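Local coordinates for mandelate racemase/muconate lactonizing enzyme, C-terminal domain protein (Paracoccus denitrificans, PDB 4DWD) that probably acts as a magnesium-dependent hydro-lyase of the enolase superfamily, joining an N-terminal capping domain to a metal-binding barrel, at residues I30-G35 against W103-K108; L69-L74 against A97-L102; R333-N338 against A365-E370. All coordinates share one frame; numbering follows the deposited sequence.

Contact 1: residues I30-G35 against W103-K108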
# COMPACT_ATOMS: atom_id res chain seq x y z
N ILE B 30 -34.99 22.12 -26.49
CA ILE B 30 -34.16 22.56 -27.62
C ILE B 30 -34.94 22.38 -28.92
O ILE B 30 -35.40 21.29 -29.21
CB ILE B 30 -32.79 21.83 -27.68
CG1 ILE B 30 -32.07 21.96 -26.32
CG2 ILE B 30 -31.92 22.39 -28.81
CD1 ILE B 30 -30.64 21.44 -26.27
N THR B 31 -35.04 23.46 -29.69
CA THR B 31 -35.75 23.44 -30.96
C THR B 31 -34.72 23.58 -32.07
O THR B 31 -33.86 24.46 -32.02
CB THR B 31 -36.78 24.57 -31.04
OG1 THR B 31 -37.64 24.49 -29.89
CG2 THR B 31 -37.63 24.46 -32.31
N ALA B 32 -34.80 22.68 -33.04
CA ALA B 32 -33.91 22.73 -34.20
C ALA B 32 -34.50 23.66 -35.25
O ALA B 32 -35.66 24.08 -35.16
CB ALA B 32 -33.72 21.33 -34.78
N GLU B 33 -33.69 23.98 -36.26
CA GLU B 33 -34.12 24.90 -37.32
C GLU B 33 -35.33 24.39 -38.11
O GLU B 33 -36.05 25.19 -38.71
CB GLU B 33 -32.95 25.23 -38.26
CG GLU B 33 -32.35 24.03 -38.98
CD GLU B 33 -31.17 24.38 -39.87
OE1 GLU B 33 -31.17 25.46 -40.51
OE2 GLU B 33 -30.23 23.56 -39.94
N ASP B 34 -35.56 23.07 -38.10
CA ASP B 34 -36.70 22.49 -38.81
C ASP B 34 -37.96 22.38 -37.95
O ASP B 34 -38.96 21.80 -38.38
CB ASP B 34 -36.33 21.13 -39.42
CG ASP B 34 -36.13 20.03 -38.37
OD1 ASP B 34 -36.04 20.35 -37.16
OD2 ASP B 34 -36.03 18.85 -38.77
N GLY B 35 -37.89 22.91 -36.73
CA GLY B 35 -39.04 22.88 -35.82
C GLY B 35 -39.14 21.66 -34.92
O GLY B 35 -39.99 21.60 -34.02
N TRP B 103 -29.76 14.43 -27.56
CA TRP B 103 -30.02 13.03 -27.92
C TRP B 103 -31.43 12.79 -28.40
O TRP B 103 -31.66 12.00 -29.32
CB TRP B 103 -29.71 12.12 -26.73
CG TRP B 103 -28.31 11.58 -26.76
CD1 TRP B 103 -27.23 11.99 -25.99
CD2 TRP B 103 -27.80 10.51 -27.61
NE1 TRP B 103 -26.10 11.26 -26.30
CE2 TRP B 103 -26.38 10.35 -27.27
CE3 TRP B 103 -28.34 9.70 -28.60
CZ2 TRP B 103 -25.56 9.41 -27.90
CZ3 TRP B 103 -27.51 8.77 -29.24
CH2 TRP B 103 -26.16 8.62 -28.88
N ASP B 104 -32.39 13.45 -27.76
CA ASP B 104 -33.79 13.36 -28.20
C ASP B 104 -33.91 13.91 -29.64
O ASP B 104 -34.49 13.26 -30.53
CB ASP B 104 -34.68 14.13 -27.21
CG ASP B 104 -36.17 13.84 -27.38
OD1 ASP B 104 -36.56 12.76 -27.89
OD2 ASP B 104 -36.96 14.71 -26.96
N LEU B 105 -33.32 15.08 -29.87
CA LEU B 105 -33.30 15.66 -31.23
C LEU B 105 -32.61 14.76 -32.24
O LEU B 105 -33.10 14.58 -33.36
CB LEU B 105 -32.66 17.05 -31.25
CG LEU B 105 -33.53 18.25 -30.92
CD1 LEU B 105 -32.67 19.50 -30.80
CD2 LEU B 105 -34.64 18.43 -31.95
N LYS B 106 -31.46 14.20 -31.84
CA LYS B 106 -30.72 13.29 -32.70
C LYS B 106 -31.55 12.07 -33.11
O LYS B 106 -31.56 11.68 -34.28
CB LYS B 106 -29.42 12.88 -31.99
CG LYS B 106 -28.62 11.83 -32.74
CD LYS B 106 -27.34 11.51 -32.00
CE LYS B 106 -26.67 10.31 -32.63
NZ LYS B 106 -25.37 10.02 -31.96
N GLY B 107 -32.24 11.45 -32.15
CA GLY B 107 -33.09 10.30 -32.46
C GLY B 107 -34.19 10.67 -33.43
O GLY B 107 -34.48 9.93 -34.36
N LYS B 108 -34.82 11.83 -33.22
CA LYS B 108 -35.84 12.32 -34.15
C LYS B 108 -35.23 12.59 -35.54
O LYS B 108 -35.81 12.19 -36.55
CB LYS B 108 -36.56 13.54 -33.58
CG LYS B 108 -37.35 13.23 -32.32
CD LYS B 108 -38.04 14.47 -31.78
CE LYS B 108 -38.73 14.14 -30.46
NZ LYS B 108 -39.65 15.24 -30.05

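Contact 2: residues L69-L74 against A97-L102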
# COMPACT_ATOMS: atom_id res chain seq x y z
N LEU B 69 -25.77 17.20 -34.11
CA LEU B 69 -24.96 15.99 -34.03
C LEU B 69 -23.63 16.18 -33.31
O LEU B 69 -23.03 15.20 -32.87
CB LEU B 69 -24.72 15.40 -35.42
CG LEU B 69 -25.96 14.78 -36.10
CD1 LEU B 69 -25.61 14.29 -37.49
CD2 LEU B 69 -26.56 13.65 -35.29
N ASP B 70 -23.19 17.43 -33.15
CA ASP B 70 -21.90 17.74 -32.51
C ASP B 70 -22.01 17.80 -30.99
O ASP B 70 -21.19 18.43 -30.34
CB ASP B 70 -21.34 19.07 -33.05
CG ASP B 70 -20.82 18.97 -34.47
OD1 ASP B 70 -20.69 17.83 -34.98
OD2 ASP B 70 -20.53 20.03 -35.07
N HIS B 71 -23.01 17.12 -30.42
CA HIS B 71 -23.30 17.25 -28.98
C HIS B 71 -22.12 17.06 -28.05
O HIS B 71 -21.98 17.80 -27.08
CB HIS B 71 -24.46 16.32 -28.57
CG HIS B 71 -24.11 14.85 -28.65
ND1 HIS B 71 -23.57 14.18 -27.61
CD2 HIS B 71 -24.24 13.94 -29.69
CE1 HIS B 71 -23.36 12.90 -27.98
NE2 HIS B 71 -23.77 12.75 -29.25
N ALA B 72 -21.28 16.07 -28.33
CA ALA B 72 -20.19 15.75 -27.41
C ALA B 72 -19.12 16.83 -27.40
O ALA B 72 -18.69 17.29 -26.34
CB ALA B 72 -19.58 14.38 -27.72
N VAL B 73 -18.70 17.26 -28.59
CA VAL B 73 -17.73 18.34 -28.69
C VAL B 73 -18.33 19.63 -28.10
O VAL B 73 -17.67 20.34 -27.35
CB VAL B 73 -17.27 18.57 -30.14
CG1 VAL B 73 -16.33 19.77 -30.24
CG2 VAL B 73 -16.57 17.33 -30.66
N LEU B 74 -19.58 19.93 -28.43
CA LEU B 74 -20.20 21.15 -27.91
C LEU B 74 -20.26 21.16 -26.39
O LEU B 74 -19.89 22.14 -25.76
CB LEU B 74 -21.60 21.35 -28.47
CG LEU B 74 -21.70 21.63 -29.96
CD1 LEU B 74 -23.13 21.44 -30.46
CD2 LEU B 74 -21.20 23.04 -30.26
N ALA B 97 -28.83 18.04 -18.76
CA ALA B 97 -30.13 18.35 -19.37
C ALA B 97 -29.98 18.64 -20.87
O ALA B 97 -30.79 18.18 -21.69
CB ALA B 97 -30.75 19.54 -18.65
N CYS B 98 -28.94 19.39 -21.23
CA CYS B 98 -28.71 19.72 -22.64
C CYS B 98 -28.32 18.48 -23.43
O CYS B 98 -28.76 18.33 -24.57
CB CYS B 98 -27.67 20.83 -22.79
SG CYS B 98 -28.21 22.42 -22.12
N ASP B 99 -27.51 17.60 -22.84
CA ASP B 99 -27.15 16.35 -23.50
C ASP B 99 -28.37 15.51 -23.82
O ASP B 99 -28.51 14.99 -24.93
CB ASP B 99 -26.20 15.54 -22.62
CG ASP B 99 -25.77 14.26 -23.28
OD1 ASP B 99 -24.81 14.28 -24.08
OD2 ASP B 99 -26.39 13.22 -23.02
N ILE B 100 -29.27 15.39 -22.85
CA ILE B 100 -30.46 14.56 -23.04
C ILE B 100 -31.33 15.15 -24.17
O ILE B 100 -31.81 14.42 -25.05
CB ILE B 100 -31.25 14.40 -21.73
CG1 ILE B 100 -30.45 13.59 -20.69
CG2 ILE B 100 -32.58 13.69 -21.99
CD1 ILE B 100 -30.98 13.76 -19.27
N ALA B 101 -31.49 16.47 -24.17
CA ALA B 101 -32.28 17.14 -25.20
C ALA B 101 -31.68 16.94 -26.59
O ALA B 101 -32.43 16.73 -27.56
CB ALA B 101 -32.44 18.61 -24.87
N LEU B 102 -30.35 17.01 -26.70
CA LEU B 102 -29.69 16.82 -27.99
C LEU B 102 -29.80 15.39 -28.49
O LEU B 102 -29.94 15.16 -29.68
CB LEU B 102 -28.23 17.31 -27.97
CG LEU B 102 -28.10 18.83 -27.83
CD1 LEU B 102 -26.64 19.26 -27.70
CD2 LEU B 102 -28.78 19.59 -28.98
O HOH W 1 -22.70 15.35 -25.18

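Contact 3: residues R333-N338 against A365-E370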
# COMPACT_ATOMS: atom_id res chain seq x y z
N ARG B 333 -47.85 13.19 -14.58
CA ARG B 333 -49.03 13.76 -15.21
C ARG B 333 -49.42 15.06 -14.48
O ARG B 333 -49.21 15.17 -13.27
CB ARG B 333 -50.18 12.75 -15.16
CG ARG B 333 -49.88 11.44 -15.88
CD ARG B 333 -51.04 10.46 -15.76
NE ARG B 333 -50.71 9.15 -16.32
CZ ARG B 333 -50.92 8.80 -17.59
NH1 ARG B 333 -51.46 9.66 -18.44
NH2 ARG B 333 -50.58 7.59 -18.01
N PRO B 334 -50.01 16.04 -15.20
CA PRO B 334 -50.45 15.99 -16.59
C PRO B 334 -49.46 16.55 -17.61
O PRO B 334 -49.78 16.60 -18.81
CB PRO B 334 -51.70 16.87 -16.57
CG PRO B 334 -51.37 17.92 -15.57
CD PRO B 334 -50.48 17.27 -14.53
N VAL B 335 -48.27 16.96 -17.17
CA VAL B 335 -47.30 17.54 -18.11
C VAL B 335 -46.90 16.56 -19.19
O VAL B 335 -46.73 16.94 -20.35
CB VAL B 335 -46.08 18.13 -17.37
CG1 VAL B 335 -44.95 18.47 -18.34
CG2 VAL B 335 -46.52 19.37 -16.61
N PHE B 336 -46.74 15.29 -18.81
CA PHE B 336 -46.41 14.24 -19.76
C PHE B 336 -47.58 13.29 -19.95
O PHE B 336 -48.33 13.04 -19.02
CB PHE B 336 -45.17 13.46 -19.30
CG PHE B 336 -43.95 14.32 -19.14
CD1 PHE B 336 -43.33 14.89 -20.25
CD2 PHE B 336 -43.46 14.60 -17.87
CE1 PHE B 336 -42.21 15.70 -20.09
CE2 PHE B 336 -42.34 15.40 -17.71
CZ PHE B 336 -41.73 15.96 -18.82
N ARG B 337 -47.74 12.78 -21.17
CA ARG B 337 -48.83 11.85 -21.46
C ARG B 337 -48.47 10.39 -21.16
O ARG B 337 -49.35 9.57 -20.91
CB ARG B 337 -49.29 11.99 -22.91
CG ARG B 337 -49.84 13.37 -23.21
CD ARG B 337 -50.66 13.37 -24.49
NE ARG B 337 -50.82 14.71 -25.06
CZ ARG B 337 -51.80 15.56 -24.74
NH1 ARG B 337 -51.84 16.75 -25.32
NH2 ARG B 337 -52.71 15.24 -23.83
N ASN B 338 -47.17 10.08 -21.16
CA ASN B 338 -46.70 8.72 -20.95
C ASN B 338 -45.54 8.60 -19.95
O ASN B 338 -44.55 7.93 -20.24
CB ASN B 338 -46.32 8.06 -22.28
CG ASN B 338 -45.16 8.76 -22.97
OD1 ASN B 338 -44.85 9.92 -22.69
ND2 ASN B 338 -44.51 8.06 -23.87
N ALA B 365 -47.33 24.58 -21.14
CA ALA B 365 -47.41 26.03 -21.27
C ALA B 365 -48.00 26.68 -20.02
O ALA B 365 -47.45 27.66 -19.52
CB ALA B 365 -48.20 26.42 -22.52
N SER B 366 -49.08 26.10 -19.50
CA SER B 366 -49.78 26.66 -18.35
C SER B 366 -49.01 26.55 -17.04
O SER B 366 -49.31 27.26 -16.08
CB SER B 366 -51.15 26.01 -18.18
OG SER B 366 -51.02 24.70 -17.65
N ARG B 367 -48.02 25.65 -17.01
CA ARG B 367 -47.26 25.35 -15.78
C ARG B 367 -45.80 25.81 -15.83
O ARG B 367 -45.07 25.68 -14.84
CB ARG B 367 -47.32 23.84 -15.48
CG ARG B 367 -48.69 23.35 -15.05
CD ARG B 367 -48.83 21.86 -15.31
NE ARG B 367 -50.07 21.32 -14.76
CZ ARG B 367 -50.19 20.77 -13.55
NH1 ARG B 367 -49.13 20.69 -12.74
NH2 ARG B 367 -51.37 20.32 -13.14
N ALA B 368 -45.39 26.34 -16.98
CA ALA B 368 -43.97 26.66 -17.20
C ALA B 368 -43.64 28.12 -16.99
O ALA B 368 -44.36 29.01 -17.46
CB ALA B 368 -43.53 26.21 -18.59
N THR B 369 -42.55 28.36 -16.26
CA THR B 369 -41.96 29.68 -16.16
C THR B 369 -40.62 29.59 -16.87
O THR B 369 -39.78 28.76 -16.51
CB THR B 369 -41.75 30.08 -14.68
OG1 THR B 369 -43.02 30.19 -14.03
CG2 THR B 369 -41.02 31.41 -14.57
N GLU B 370 -40.41 30.43 -17.87
CA GLU B 370 -39.12 30.46 -18.52
C GLU B 370 -38.10 31.21 -17.67
O GLU B 370 -38.38 32.28 -17.13
CB GLU B 370 -39.17 31.06 -19.93
CG GLU B 370 -37.88 30.76 -20.69
CD GLU B 370 -37.82 31.35 -22.08
OE1 GLU B 370 -38.78 32.04 -22.48
OE2 GLU B 370 -36.81 31.13 -22.78

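Contact 1: residues I30-G35 against W103-K108
Over the peptide carbonyl of Ile-30 lies Leu-105, whose methyl CD1 is 3.6 Å from Ile-30 O. The indole of Trp-103 does not touch the strand: CD of Lys-106, one turn along the same helix, lies 3.8 Å above one ring face of Trp-103 near the rim, and its NE1 is hydrogen-bonded to Thr-279 OG1. Both methyls of Leu-105 lie by the Ile-30 carbonyl. CD1 goes on to meet CG2 of Ile-30 at 3.6 Å, the two side chains crossing at about a right angle, and CD2 reaches CB of Ala-32 at a looser 4.2 Å. With CG2 of Ile-30 anti to the backbone N (CG1 at chi1 -53°), that methyl is the branch offered to the leucine. Shortening Leu-105 to an alanine removes both methyls and is likely to open a gap beside CG2 of Ile-30 and cost Ala-32 CB its contact with segment 103-108, although Ile-30 would keep Ala-101 and Leu-102. Polar ties flank this apolar patch, Asp-104 OD2 to Trp-39 N and Lys-108 NZ to Val-37 O. Helix 90-110 is thus packed on the capping-domain sheet by buried apolar contact, with no hydrogen bond directly joining the two segments.

Contact 2: residues L69-L74 against A97-L102
His-71 meets Leu-102 and Asp-99 with two different parts of its side chain. Its CB rests 3.8 Å from CD1 of Leu-102 and 3.9 Å from CB of the same residue, an apolar contact where the two backbones come nearest. Farther out, ND1 of His-71 and OD1 of Asp-99 are 3.7 Å apart, and a water bridges them: it lies in the imidazole plane at the ring edge, 2.8 Å from ND1 of His-71, and donates a short hydrogen bond of 2.6 Å to OD1 of Asp-99. Ring and carboxylate planes stand 73° apart. Chi1 of 68° sets the imidazole between the backbone N and the carbonyl carbon of His-71, and Asp-99 reaches out to it with CG anti to its own N (chi1 -179°). The second shell backs both groups. Thr-279, on helix 277-291 of the barrel domain, touches His-71 and hydrogen-bonds through OG1 to the same Asp-99 OD1, which is therefore held from two sources, and the ring of Trp-103 packs on the imidazole. Leu-102 also packs on Ile-30 of strand 24-32, while Asp-70 forms a salt bridge with Lys-116 of a second subunit. The start of helix 71-81 thereby sits against helix 90-110, with the capping-domain sheet, a barrel helix and a neighbouring subunit all close by.

Contact 3: residues R333-N338 against A365-E370
Arg-367, which lies against Pro-334 and Val-335, has its NH1 gripped by two backbone carbonyls, those of Ala-14 and Gly-16, while its NE forms a salt bridge with Glu-363 OE1. These bonds fix the rotation of the guanidinium and present one of its faces to Pro-334. CD of the proline sits 3.5 Å above that plane, offset toward the rim, and CG comes to 3.4 Å from NH2 of Arg-367. The aliphatic part of the arginine is used as well: its chain runs extended from CG to NE, and CD passes 3.6 Å from CG2 of Val-335. Chi1 of 168° in Val-335 splits its branches, sending CG2 to the arginine and CG1 over the centre of the Phe-336 ring, 4.0 Å above it. The loop 333-338 of the barrel domain is met through the face of the guanidinium and the methylenes of the arginine, without a hydrogen bond between the segments. Arg-367, at the end of helix 361-367 where the chain turns into strand 368-372, thus satisfies its charge and N-H groups on Glu-363 of its own helix and on the carbonyls of Ala-14 and Gly-16, and lends the loop a flat face and a methylene chain.

Contacts 1 and 2 are neighbours, with centres 10 Å apart, and share helix 90-110; along the chain, contact 2 falls between the two halves of contact 1. They touch directly, for example where CD1 of Ile-30 lies 3.6 Å from CB of Ala-101. Contact 3 stands apart, its centre 19 Å from contact 1 and 23 Å from contact 2, but it reaches the same antiparallel sheet through strand 368-372. Residues that bind calcium in a crystal of this protein, though no ion is bound to this chain here, lie near: side chains of Ile-30 and Glu-64 are about 7 Å apart, those of Val-335 and Val-359 about 5 Å. The barrel-domain metal site uses other residues, Asp-197, Glu-223 and Glu-249.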